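Local coordinates for NUDIX hydrolase (Alicyclobacillus acidocaldarius subsp. acidocaldarius, PDB 3QSJ), which probably hydrolyses phosphorus-containing acid anhydrides, as Nudix enzymes generally do, and binds calcium, at residues A[11-16]-A[134-139]; A[42-47]-A[202-207]; A[78-83]-A[90-95]; A[121-124]-A[128-131]; A[165-170]-A[177-182]. All blocks are in the same frame, centred on the assembly; numbering follows the deposited sequence.

Contact 1. Residues A[11-16]-A[134-139]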
# COMPACT_ATOMS: atom_id res chain seq x y z
N ALA A 11 -2.62 2.28 -7.09
CA ALA A 11 -2.80 1.15 -6.17
C ALA A 11 -2.31 1.53 -4.84
O ALA A 11 -1.43 2.41 -4.68
CB ALA A 11 -2.05 -0.09 -6.64
N THR A 12 -2.91 0.89 -3.85
CA THR A 12 -2.65 1.16 -2.45
C THR A 12 -2.45 -0.14 -1.70
O THR A 12 -3.18 -1.11 -1.94
CB THR A 12 -3.86 1.94 -1.88
OG1 THR A 12 -3.95 3.18 -2.59
CG2 THR A 12 -3.62 2.32 -0.44
N LEU A 13 -1.55 -0.12 -0.71
CA LEU A 13 -1.25 -1.31 0.09
C LEU A 13 -1.66 -1.08 1.52
O LEU A 13 -1.24 -0.12 2.18
CB LEU A 13 0.25 -1.67 0.06
CG LEU A 13 0.58 -3.08 0.58
CD1 LEU A 13 -0.19 -4.14 -0.22
CD2 LEU A 13 2.13 -3.30 0.53
N VAL A 14 -2.46 -2.03 2.04
CA VAL A 14 -2.99 -1.97 3.39
C VAL A 14 -2.18 -3.03 4.12
O VAL A 14 -2.41 -4.24 3.92
CB VAL A 14 -4.51 -2.27 3.40
CG1 VAL A 14 -5.08 -2.16 4.83
CG2 VAL A 14 -5.26 -1.34 2.44
N VAL A 15 -1.21 -2.57 4.92
CA VAL A 15 -0.30 -3.50 5.63
C VAL A 15 -0.79 -3.60 7.06
O VAL A 15 -0.84 -2.60 7.79
CB VAL A 15 1.16 -2.97 5.57
CG1 VAL A 15 2.13 -4.00 6.17
CG2 VAL A 15 1.57 -2.63 4.12
N ILE A 16 -1.13 -4.81 7.47
CA ILE A 16 -1.68 -5.03 8.82
C ILE A 16 -0.95 -6.01 9.70
O ILE A 16 -0.12 -6.77 9.24
CB ILE A 16 -3.15 -5.56 8.67
CG1 ILE A 16 -3.20 -7.00 8.06
CG2 ILE A 16 -4.04 -4.55 7.95
CD1 ILE A 16 -4.66 -7.66 8.07
N GLY A 134 1.50 -13.79 -4.11
CA GLY A 134 0.64 -14.67 -3.35
C GLY A 134 0.42 -14.16 -1.92
O GLY A 134 -0.50 -14.61 -1.21
N LEU A 135 1.31 -13.29 -1.46
CA LEU A 135 1.24 -12.67 -0.10
C LEU A 135 0.29 -11.45 -0.08
O LEU A 135 0.02 -10.92 0.99
CB LEU A 135 2.63 -12.27 0.37
CG LEU A 135 3.53 -13.45 0.71
CD1 LEU A 135 4.94 -12.92 1.08
CD2 LEU A 135 2.96 -14.26 1.89
N LEU A 136 -0.27 -11.07 -1.23
CA LEU A 136 -1.25 -9.95 -1.26
C LEU A 136 -2.62 -10.42 -1.62
O LEU A 136 -2.73 -11.36 -2.43
CB LEU A 136 -0.85 -8.87 -2.31
CG LEU A 136 0.08 -7.77 -1.75
CD1 LEU A 136 1.47 -8.37 -1.26
CD2 LEU A 136 0.42 -6.83 -2.91
N ARG A 137 -3.63 -9.80 -1.03
CA ARG A 137 -5.00 -10.09 -1.34
C ARG A 137 -5.62 -8.84 -1.98
O ARG A 137 -5.57 -7.75 -1.39
CB ARG A 137 -5.76 -10.48 -0.05
CG ARG A 137 -7.23 -10.73 -0.25
CD ARG A 137 -8.00 -10.82 1.09
NE ARG A 137 -9.41 -11.14 0.85
CZ ARG A 137 -9.89 -12.37 0.70
NH1 ARG A 137 -9.08 -13.42 0.80
NH2 ARG A 137 -11.19 -12.56 0.40
N ARG A 138 -6.25 -8.98 -3.14
CA ARG A 138 -7.02 -7.87 -3.70
C ARG A 138 -8.24 -7.70 -2.81
O ARG A 138 -9.01 -8.67 -2.62
CB ARG A 138 -7.43 -8.18 -5.16
CG ARG A 138 -8.39 -7.15 -5.65
CD ARG A 138 -8.73 -7.25 -7.13
NE ARG A 138 -9.94 -6.47 -7.42
CZ ARG A 138 -10.34 -6.18 -8.67
NH1 ARG A 138 -9.60 -6.54 -9.72
NH2 ARG A 138 -11.46 -5.50 -8.86
N ILE A 139 -8.45 -6.46 -2.26
CA ILE A 139 -9.61 -6.22 -1.41
C ILE A 139 -10.58 -5.18 -1.96
O ILE A 139 -11.66 -4.99 -1.40
CB ILE A 139 -9.20 -5.90 0.02
CG1 ILE A 139 -8.30 -4.62 0.04
CG2 ILE A 139 -8.48 -7.12 0.61
CD1 ILE A 139 -7.98 -4.12 1.50
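L13 and L136 have their CA atoms 8.7 Å apart, and V14 and I139 9.2 Å, so the two backbones share no hydrogen bond and only side chains bridge them. The spacing fits the order of strands in the mixed Nudix sheet: strand 151-160 lies between, parallel to strand 7-18 and antiparallel to strand 137-143.

Two separate apolar touches make up the contact. L13 turns CG anti to its backbone nitrogen (chi1 -166°), and its CD1 arrives beside the branch of L136, 3.9 Å from L136 CD2 and about as far from L136 CG. The two leucines meet at nearly a right angle, one methyl of L13 set against the fork of the other side chain. V14, the next residue on the strand, leaves from the other face of the sheet. There its CG2 meets the end of the I139 side chain at a slant, with V14 CG2 and I139 CD1 4.0 Å apart. The long branch of I139 reaches this far from the crowded position, with CG1 between backbone nitrogen and carbonyl carbon (chi1 60°).

L13 and L136 face helix 72-87, through L80, T83 and A76. V14 and I139 share L158 of the intervening strand on their side. The long polar neighbours look elsewhere: R137 bonds to the carbonyls of M217 and L220, and R138 makes salt bridges with D69 and D72.

All four touching residues are buried and hydrocarbon meets hydrocarbon throughout, so the contact implies close packing on both faces of the sheet, with no direct polar link between its segments.

Contact 2. Residues A[42-47]-A[202-207]. With CA (calcium ion), chain B.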
# COMPACT_ATOMS: atom_id res chain seq x y z
N VAL A 42 -4.96 11.57 5.77
CA VAL A 42 -4.36 10.31 6.20
C VAL A 42 -4.73 9.30 5.11
O VAL A 42 -5.78 9.44 4.47
CB VAL A 42 -4.79 9.85 7.62
CG1 VAL A 42 -4.25 10.81 8.69
CG2 VAL A 42 -6.32 9.70 7.74
N ALA A 43 -3.85 8.33 4.87
CA ALA A 43 -4.06 7.30 3.88
C ALA A 43 -3.12 6.12 4.11
O ALA A 43 -2.33 6.07 5.05
CB ALA A 43 -3.82 7.89 2.47
N PHE A 44 -3.21 5.18 3.21
CA PHE A 44 -2.28 4.08 3.24
C PHE A 44 -1.24 4.38 2.14
O PHE A 44 -1.51 5.15 1.22
CB PHE A 44 -2.99 2.75 2.91
CG PHE A 44 -4.20 2.49 3.79
CD1 PHE A 44 -4.06 2.31 5.17
CD2 PHE A 44 -5.48 2.46 3.24
CE1 PHE A 44 -5.19 2.14 5.98
CE2 PHE A 44 -6.61 2.29 4.05
CZ PHE A 44 -6.46 2.15 5.41
N PRO A 45 -0.07 3.74 2.19
CA PRO A 45 0.93 3.96 1.12
C PRO A 45 0.38 3.56 -0.23
O PRO A 45 -0.39 2.59 -0.32
CB PRO A 45 2.10 3.02 1.54
CG PRO A 45 1.96 2.91 3.05
CD PRO A 45 0.43 2.80 3.22
N GLY A 46 0.71 4.31 -1.26
CA GLY A 46 0.19 4.00 -2.59
C GLY A 46 0.51 5.06 -3.61
O GLY A 46 1.21 6.03 -3.30
N GLY A 47 0.03 4.89 -4.81
CA GLY A 47 0.28 5.91 -5.81
C GLY A 47 0.02 5.39 -7.20
O GLY A 47 -0.47 4.28 -7.39
N ALA A 202 -13.63 3.10 4.48
CA ALA A 202 -14.27 1.80 4.25
C ALA A 202 -13.28 0.66 4.56
O ALA A 202 -13.68 -0.34 5.16
CB ALA A 202 -14.83 1.75 2.83
N VAL A 203 -11.97 0.85 4.30
CA VAL A 203 -10.98 -0.18 4.69
C VAL A 203 -10.87 -0.26 6.21
O VAL A 203 -10.89 -1.35 6.76
CB VAL A 203 -9.57 0.07 4.07
CG1 VAL A 203 -8.50 -0.89 4.68
CG2 VAL A 203 -9.62 -0.07 2.54
N LEU A 204 -10.78 0.90 6.89
CA LEU A 204 -10.69 0.91 8.36
C LEU A 204 -11.88 0.25 9.03
O LEU A 204 -11.70 -0.56 9.93
CB LEU A 204 -10.47 2.31 8.88
CG LEU A 204 -9.20 2.99 8.39
CD1 LEU A 204 -9.31 4.48 8.66
CD2 LEU A 204 -7.90 2.38 9.04
N LYS A 205 -13.10 0.51 8.53
CA LYS A 205 -14.30 -0.13 9.08
C LYS A 205 -14.24 -1.65 8.87
O LYS A 205 -14.64 -2.40 9.78
CB LYS A 205 -15.58 0.40 8.42
CG LYS A 205 -15.93 1.84 8.72
CD LYS A 205 -17.22 2.22 7.96
CE LYS A 205 -17.63 3.65 8.21
NZ LYS A 205 -18.45 4.18 7.10
N ALA A 206 -13.72 -2.10 7.69
CA ALA A 206 -13.61 -3.55 7.37
C ALA A 206 -12.65 -4.18 8.34
O ALA A 206 -12.92 -5.24 8.87
CB ALA A 206 -13.13 -3.77 5.93
N LEU A 207 -11.51 -3.54 8.59
CA LEU A 207 -10.51 -4.03 9.55
C LEU A 207 -11.06 -4.08 11.00
O LEU A 207 -10.82 -5.05 11.73
CB LEU A 207 -9.29 -3.11 9.51
CG LEU A 207 -8.43 -3.19 8.23
CD1 LEU A 207 -7.25 -2.22 8.34
CD2 LEU A 207 -7.95 -4.63 7.98
CA CA B . 3.09 7.36 -3.01
O HOH W 1 2.88 8.74 -4.88
O HOH W 2 5.57 7.34 -3.12
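The ring of F44 meets L204 at its edge, with L204 CD2 lying near the ring plane, 3.9 Å from F44 CZ. V203 comes in obliquely to the same ring: its CB is 3.7 Å from F44 CE2, and its CG1 sits equally close to F44 CZ. The far end of the ring thus touches two successive residues of helix 198-209, and through F44 this helix packs on a face of the mixed Nudix sheet. V203 approaches from ahead, against the direction in which the phenylalanine extends, whereas L204 slides past it the opposite way.

F44 reaches the helix because its CG stands anti to the carbonyl carbon (chi1 -53°), which sends the ring out from the short loop interrupting strand 42-48. On the way it also touches T12, V14, V26 and V28, so the ring is one of the groups packed between sheet and helix. Cut back to an alanine, F44 would lose its ring, and V203 CB and L204 CD2 would probably be left with a gap where CE2 and CZ now sit.

Two residues further on, the same segment has a different task. The carbonyl oxygen of G46 binds the calcium ion, G46 O lying 2.3 Å from the metal, and E82 and E86 of helix 72-87 add carboxylate oxygens. Waters 1 and 2 are ligands as well.

The chemistry is therefore divided within two residues: apolar packing at F44, metal ligation at G46, the latter held in place by backbone pairing with strand 7-18, P45 to L13 and G47 to A11.

Contact 3. Residues A[78-83]-A[90-95]. With CA (calcium ion), chain B.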
# COMPACT_ATOMS: atom_id res chain seq x y z
N THR A 78 2.64 -2.06 -8.16
CA THR A 78 2.54 -0.60 -7.94
C THR A 78 2.43 -0.37 -6.45
O THR A 78 3.13 0.44 -5.89
CB THR A 78 1.30 -0.02 -8.69
OG1 THR A 78 1.46 -0.27 -10.09
CG2 THR A 78 1.06 1.48 -8.33
N ALA A 79 1.54 -1.10 -5.79
CA ALA A 79 1.31 -0.93 -4.35
C ALA A 79 2.57 -1.22 -3.52
O ALA A 79 2.91 -0.44 -2.62
CB ALA A 79 0.15 -1.80 -3.91
N LEU A 80 3.26 -2.30 -3.85
CA LEU A 80 4.49 -2.73 -3.14
C LEU A 80 5.59 -1.69 -3.37
O LEU A 80 6.33 -1.35 -2.44
CB LEU A 80 4.90 -4.10 -3.64
CG LEU A 80 4.02 -5.23 -3.09
CD1 LEU A 80 4.09 -6.46 -4.01
CD2 LEU A 80 4.35 -5.51 -1.62
N ARG A 81 5.72 -1.22 -4.59
CA ARG A 81 6.77 -0.24 -4.89
C ARG A 81 6.56 1.08 -4.11
O ARG A 81 7.51 1.64 -3.59
CB ARG A 81 6.83 0.07 -6.41
CG ARG A 81 7.82 1.25 -6.75
CD ARG A 81 7.87 1.60 -8.26
NE ARG A 81 6.51 1.79 -8.82
CZ ARG A 81 5.72 2.83 -8.59
NH1 ARG A 81 6.14 3.85 -7.82
NH2 ARG A 81 4.50 2.88 -9.13
N GLU A 82 5.32 1.59 -4.14
CA GLU A 82 4.94 2.87 -3.51
C GLU A 82 5.15 2.76 -2.00
O GLU A 82 5.65 3.69 -1.36
CB GLU A 82 3.47 3.17 -3.84
CG GLU A 82 3.26 3.61 -5.29
CD GLU A 82 3.70 5.03 -5.64
OE1 GLU A 82 3.77 5.87 -4.71
OE2 GLU A 82 3.87 5.33 -6.84
N THR A 83 4.87 1.56 -1.44
CA THR A 83 5.08 1.32 -0.02
C THR A 83 6.59 1.40 0.31
O THR A 83 6.96 2.00 1.33
CB THR A 83 4.48 -0.05 0.38
OG1 THR A 83 3.06 0.00 0.13
CG2 THR A 83 4.71 -0.35 1.86
N LEU A 90 10.51 -3.19 1.88
CA LEU A 90 10.07 -3.94 0.70
C LEU A 90 9.42 -5.14 1.22
O LEU A 90 10.08 -5.99 1.85
CB LEU A 90 11.22 -4.41 -0.20
CG LEU A 90 11.63 -3.49 -1.31
CD1 LEU A 90 12.98 -3.92 -1.92
CD2 LEU A 90 10.55 -3.38 -2.38
N LEU A 91 8.11 -5.23 0.99
CA LEU A 91 7.30 -6.35 1.43
C LEU A 91 7.25 -7.42 0.38
O LEU A 91 7.35 -7.14 -0.82
CB LEU A 91 5.86 -5.90 1.71
CG LEU A 91 5.63 -5.24 3.07
CD1 LEU A 91 6.42 -4.03 3.21
CD2 LEU A 91 4.26 -4.87 3.22
N ALA A 92 7.03 -8.68 0.85
CA ALA A 92 6.78 -9.83 -0.06
C ALA A 92 7.87 -10.05 -1.10
O ALA A 92 7.58 -10.51 -2.19
CB ALA A 92 5.41 -9.66 -0.76
N VAL A 93 9.11 -9.85 -0.73
CA VAL A 93 10.24 -10.12 -1.65
C VAL A 93 10.84 -11.49 -1.31
O VAL A 93 10.96 -11.84 -0.10
CB VAL A 93 11.27 -8.97 -1.59
CG1 VAL A 93 12.59 -9.31 -2.33
CG2 VAL A 93 10.67 -7.68 -2.18
N ARG A 94 11.27 -12.23 -2.36
CA ARG A 94 11.96 -13.51 -2.14
C ARG A 94 12.89 -13.80 -3.31
O ARG A 94 12.79 -13.16 -4.36
CB ARG A 94 10.89 -14.63 -2.06
CG ARG A 94 9.93 -14.63 -3.24
CD ARG A 94 9.20 -15.97 -3.30
NE ARG A 94 10.05 -16.93 -3.99
CZ ARG A 94 9.63 -18.11 -4.40
NH1 ARG A 94 8.35 -18.47 -4.21
NH2 ARG A 94 10.45 -18.94 -5.03
N ASP A 95 13.73 -14.84 -3.17
CA ASP A 95 14.57 -15.24 -4.31
C ASP A 95 13.99 -16.56 -4.90
O ASP A 95 12.96 -17.06 -4.43
CB ASP A 95 16.02 -15.42 -3.89
CG ASP A 95 16.29 -16.45 -2.82
OD1 ASP A 95 15.40 -17.30 -2.57
OD2 ASP A 95 17.41 -16.46 -2.28
CA CA B . 3.09 7.36 -3.01
O HOH W 3 6.92 -2.74 -0.08
O HOH W 1 2.88 8.74 -4.88
O HOH W 2 5.57 7.34 -3.12
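L80 holds CG anti to its carbonyl carbon (chi1 -75°), which carries its CD2 to the backbone oxygen and CB of L91. Helix 72-87 is the Nudix helix, carrying most of the family's R-E-x-x-E-E-x-G signature, whose glycine lies just past its end; the 90-95 segment passes the helix at L91 and A92 and then runs away from it. L80 CD2 lies 3.7 Å from L91 CB and 3.5 Å from L91 O, with A92 CB a looser neighbour. Both leucines also pack on L13 of strand 7-18.

No direct hydrogen bond spans the two segments. Water 3 does so instead, donating to L80 O and accepting from L91 N.

On another side of the helix E82, its chain bent at chi2, sends OE1 to the calcium ion at 2.4 Å. Its other oxygen, E82 OE2, is met from above the carboxylate plane by R81 NH1 at 2.9 Å, a salt bridge that probably steadies the metal ligand. R81 in turn is paired with D53 and E85. A79 O takes two bonds from T83: T83 OG1 at 2.8 Å, and T83 N from the opposite face of the carbonyl plane.

Contact 4. Residues A[121-124]-A[128-131]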
# COMPACT_ATOMS: atom_id res chain seq x y z
N SER A 121 13.05 -1.78 -10.01
CA SER A 121 13.26 -2.88 -10.95
C SER A 121 14.75 -3.25 -11.07
O SER A 121 15.11 -4.44 -11.00
CB SER A 121 12.66 -2.51 -12.31
OG SER A 121 12.90 -3.53 -13.25
N ALA A 122 15.62 -2.23 -11.15
CA ALA A 122 17.07 -2.37 -11.22
C ALA A 122 17.63 -2.97 -9.95
O ALA A 122 18.49 -3.86 -10.02
CB ALA A 122 17.71 -1.01 -11.46
N TRP A 123 17.16 -2.49 -8.78
CA TRP A 123 17.67 -3.00 -7.50
C TRP A 123 17.33 -4.50 -7.39
O TRP A 123 18.17 -5.30 -6.95
CB TRP A 123 17.06 -2.19 -6.32
CG TRP A 123 17.64 -2.53 -4.98
CD1 TRP A 123 18.67 -1.90 -4.35
CD2 TRP A 123 17.20 -3.55 -4.09
NE1 TRP A 123 18.94 -2.51 -3.14
CE2 TRP A 123 18.02 -3.50 -2.94
CE3 TRP A 123 16.17 -4.51 -4.14
CZ2 TRP A 123 17.86 -4.38 -1.87
CZ3 TRP A 123 16.05 -5.41 -3.10
CH2 TRP A 123 16.87 -5.32 -1.98
N LEU A 124 16.09 -4.87 -7.77
CA LEU A 124 15.67 -6.28 -7.68
C LEU A 124 16.45 -7.16 -8.68
O LEU A 124 16.86 -8.27 -8.33
CB LEU A 124 14.17 -6.42 -7.91
CG LEU A 124 13.31 -5.82 -6.75
CD1 LEU A 124 11.85 -5.76 -7.14
CD2 LEU A 124 13.44 -6.71 -5.46
N GLY A 128 18.44 -10.79 -8.49
CA GLY A 128 17.66 -11.97 -8.84
C GLY A 128 16.43 -12.15 -7.98
O GLY A 128 15.94 -13.27 -7.82
N LEU A 129 15.92 -11.05 -7.39
CA LEU A 129 14.75 -11.09 -6.51
C LEU A 129 13.45 -10.68 -7.21
O LEU A 129 13.49 -9.95 -8.21
CB LEU A 129 15.01 -10.11 -5.33
CG LEU A 129 16.20 -10.44 -4.42
CD1 LEU A 129 16.33 -9.40 -3.37
CD2 LEU A 129 16.11 -11.83 -3.88
N ALA A 130 12.29 -11.04 -6.61
CA ALA A 130 11.03 -10.56 -7.15
C ALA A 130 10.01 -10.65 -6.08
O ALA A 130 10.28 -11.26 -5.01
CB ALA A 130 10.62 -11.37 -8.41
N PHE A 131 8.83 -10.08 -6.36
CA PHE A 131 7.75 -10.09 -5.36
C PHE A 131 7.00 -11.41 -5.37
O PHE A 131 6.75 -11.97 -6.45
CB PHE A 131 6.76 -9.00 -5.68
CG PHE A 131 7.35 -7.63 -5.41
CD1 PHE A 131 7.67 -7.24 -4.10
CD2 PHE A 131 7.64 -6.76 -6.46
CE1 PHE A 131 8.14 -5.95 -3.82
CE2 PHE A 131 8.15 -5.47 -6.20
CZ PHE A 131 8.38 -5.07 -4.88
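L124 is the bump of this contact, a forked side chain wedged into the hollow formed by L129 and F131 as the chain turns back after its helix. One prong, L124 CD2, rests against the foot of L129, 3.7 Å from L129 CB. The other, L124 CD1, presses on F131 at 3.8 Å from F131 CE2, approaching the ring obliquely. L124 crosses both partners at about a right angle, and its fork gives each of them one methyl. Further out, W123 has CG anti to its backbone nitrogen (chi1 -173°), which carries the six-membered ring to L129, with W123 CZ3 4.0 Å from L129 CD1. L124 CD2 lies at the edge of the indole, in its plane, so W123 borders the wedge.

The turn itself has the marks of a Schellman motif. G128 is the first residue to leave helical angles, with positive phi (70°), and L129 N then points back to L124 O at 3.1 Å in a fairly straight hydrogen bond (164° at the hydrogen). The leucine pair L124 and L129 is the apolar contact that accompanies this kind of helix end.

The indole nitrogen of W123 is bonded to E109 of helix 107-113. L124 leans on M56 of helix 51-58, and F131 reaches V77 and L80 of helix 72-87. Just beyond the turn, strand 130-131 pairs antiparallel with strand 93-94, where V93 touches both L129 and F131.

Contact 5. Residues A[165-170]-A[177-182]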
# COMPACT_ATOMS: atom_id res chain seq x y z
N GLY A 165 9.36 -3.69 11.38
CA GLY A 165 9.67 -2.75 12.44
C GLY A 165 8.89 -1.48 12.13
O GLY A 165 7.78 -1.50 11.56
N GLU A 166 9.49 -0.36 12.46
CA GLU A 166 8.83 0.94 12.28
C GLU A 166 8.97 1.50 10.85
O GLU A 166 10.03 1.34 10.22
CB GLU A 166 9.36 1.97 13.32
CG GLU A 166 9.11 1.50 14.75
CD GLU A 166 7.65 1.28 15.12
OE1 GLU A 166 6.77 1.92 14.51
OE2 GLU A 166 7.39 0.47 16.04
N PRO A 167 7.93 2.21 10.35
CA PRO A 167 8.04 2.85 9.01
C PRO A 167 9.08 3.97 9.11
O PRO A 167 9.32 4.53 10.19
CB PRO A 167 6.63 3.46 8.78
CG PRO A 167 6.07 3.66 10.13
CD PRO A 167 6.64 2.52 10.99
N ARG A 168 9.77 4.24 8.01
CA ARG A 168 10.80 5.27 7.98
C ARG A 168 10.49 6.13 6.78
O ARG A 168 10.41 5.61 5.65
CB ARG A 168 12.17 4.67 7.84
CG ARG A 168 13.27 5.69 8.18
CD ARG A 168 14.70 5.22 7.87
NE ARG A 168 14.80 4.83 6.46
CZ ARG A 168 15.23 3.65 6.03
NH1 ARG A 168 15.74 2.76 6.89
NH2 ARG A 168 15.24 3.38 4.74
N LEU A 169 10.42 7.44 7.01
CA LEU A 169 10.14 8.39 5.95
C LEU A 169 11.40 8.79 5.22
O LEU A 169 12.48 8.81 5.81
CB LEU A 169 9.46 9.66 6.56
CG LEU A 169 8.14 9.42 7.31
CD1 LEU A 169 7.61 10.78 7.86
CD2 LEU A 169 7.12 8.80 6.36
N HIS A 170 11.22 9.21 3.95
CA HIS A 170 12.25 9.81 3.10
C HIS A 170 11.63 11.08 2.57
O HIS A 170 10.51 11.05 2.06
CB HIS A 170 12.61 8.92 1.90
CG HIS A 170 13.52 9.65 0.94
ND1 HIS A 170 14.87 9.80 1.22
CD2 HIS A 170 13.22 10.36 -0.18
CE1 HIS A 170 15.36 10.57 0.25
NE2 HIS A 170 14.40 10.96 -0.59
N ALA A 177 4.10 8.70 9.82
CA ALA A 177 3.85 7.32 9.40
C ALA A 177 3.93 6.50 10.65
O ALA A 177 4.87 6.67 11.44
CB ALA A 177 4.90 6.86 8.42
N LEU A 178 2.91 5.66 10.88
CA LEU A 178 2.89 4.86 12.08
C LEU A 178 1.99 3.65 12.00
O LEU A 178 1.15 3.56 11.10
CB LEU A 178 2.56 5.69 13.34
CG LEU A 178 1.17 6.34 13.59
CD1 LEU A 178 0.37 6.62 12.40
CD2 LEU A 178 0.42 5.71 14.73
N TRP A 179 2.20 2.72 12.95
CA TRP A 179 1.32 1.57 13.12
C TRP A 179 0.19 2.03 14.05
O TRP A 179 0.42 2.34 15.24
CB TRP A 179 2.07 0.42 13.79
CG TRP A 179 2.93 -0.36 12.85
CD1 TRP A 179 4.29 -0.35 12.75
CD2 TRP A 179 2.46 -1.37 11.96
NE1 TRP A 179 4.72 -1.35 11.90
CE2 TRP A 179 3.61 -1.99 11.39
CE3 TRP A 179 1.18 -1.85 11.61
CZ2 TRP A 179 3.51 -3.04 10.47
CZ3 TRP A 179 1.10 -2.91 10.72
CH2 TRP A 179 2.25 -3.42 10.10
N THR A 180 -1.03 2.03 13.54
CA THR A 180 -2.12 2.46 14.41
C THR A 180 -3.23 1.41 14.51
O THR A 180 -3.54 0.77 13.51
CB THR A 180 -2.73 3.81 13.90
OG1 THR A 180 -3.75 4.24 14.82
CG2 THR A 180 -3.33 3.70 12.50
N PRO A 181 -3.86 1.23 15.68
CA PRO A 181 -5.05 0.36 15.70
C PRO A 181 -6.06 0.99 14.71
O PRO A 181 -6.17 2.23 14.66
CB PRO A 181 -5.56 0.49 17.14
CG PRO A 181 -4.44 0.99 17.91
CD PRO A 181 -3.61 1.83 17.01
N ALA A 182 -6.72 0.18 13.88
CA ALA A 182 -7.69 0.68 12.87
C ALA A 182 -8.87 1.42 13.52
O ALA A 182 -9.33 2.44 12.99
CB ALA A 182 -8.17 -0.48 11.99
O HOH W 4 4.53 2.86 14.87
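W179 turns the edge of its indole to the 165-170 loop, and three groups of that loop gather round its five-membered ring. In the ring plane, W179 NE1 donates to G165 O at 3.1 Å along a nearly straight path (162° at the hydrogen), although the donor stands tilted from the plane of the carbonyl. The next residue, E166, bends at chi2 and brings OE1 to the same edge, 3.8 Å from W179 CD1, its carboxylate almost perpendicular to the indole (89°). P167 comes in at a slant, its CD 4.1 Å from W179 CD1. Water 4 lies between E166 OE1 and W179 N, though its distance to OE1 is short.

P167 also spans to A177, where its CG lies 3.5 Å from A177 O and a little farther from A177 CB. That same methyl is touched from another direction by L169, with L169 CD2 and A177 CB 3.6 Å apart. The small alanine is therefore shared by a proline and a leucine, and the loop runs roughly antiparallel to the strand.

With a phenylalanine in place of W179, G165 O would probably be left without its N-H donor, no direct hydrogen bond then joining the two segments. Elsewhere W179 makes a cation-pi contact with R17, and E166 O accepts from W89 NE1.

Near the surface, then, the loop before strand 174-181 is joined to the strand by one direct indole hydrogen bond and a few hydrocarbon touches, and the directional indole bond probably sets where G165 lies against the strand.

In the fold
The central mixed sheet is common to contacts 1, 2 and 5. Contacts 1 and 2, with centres about 10 Å apart, join directly, since strands 7-18 and 42-48 are paired; helix 198-209 of contact 2 also meets A182 of contact 5. Contact 3, its centre about 10 Å from that of contact 1, brings E82 of helix 72-87 to the calcium ion, which G46 of contact 2 reaches from the sheet. Contact 4 joins contact 3 through the paired strands 93-94 and 130-131 (centres about 9 Å apart). Along the chain contacts 3, 4 and 5 close in turn, while contacts 1 and 2 interlock, bringing residues distant in sequence together in one core, with the metal between the sheet and helix 72-87.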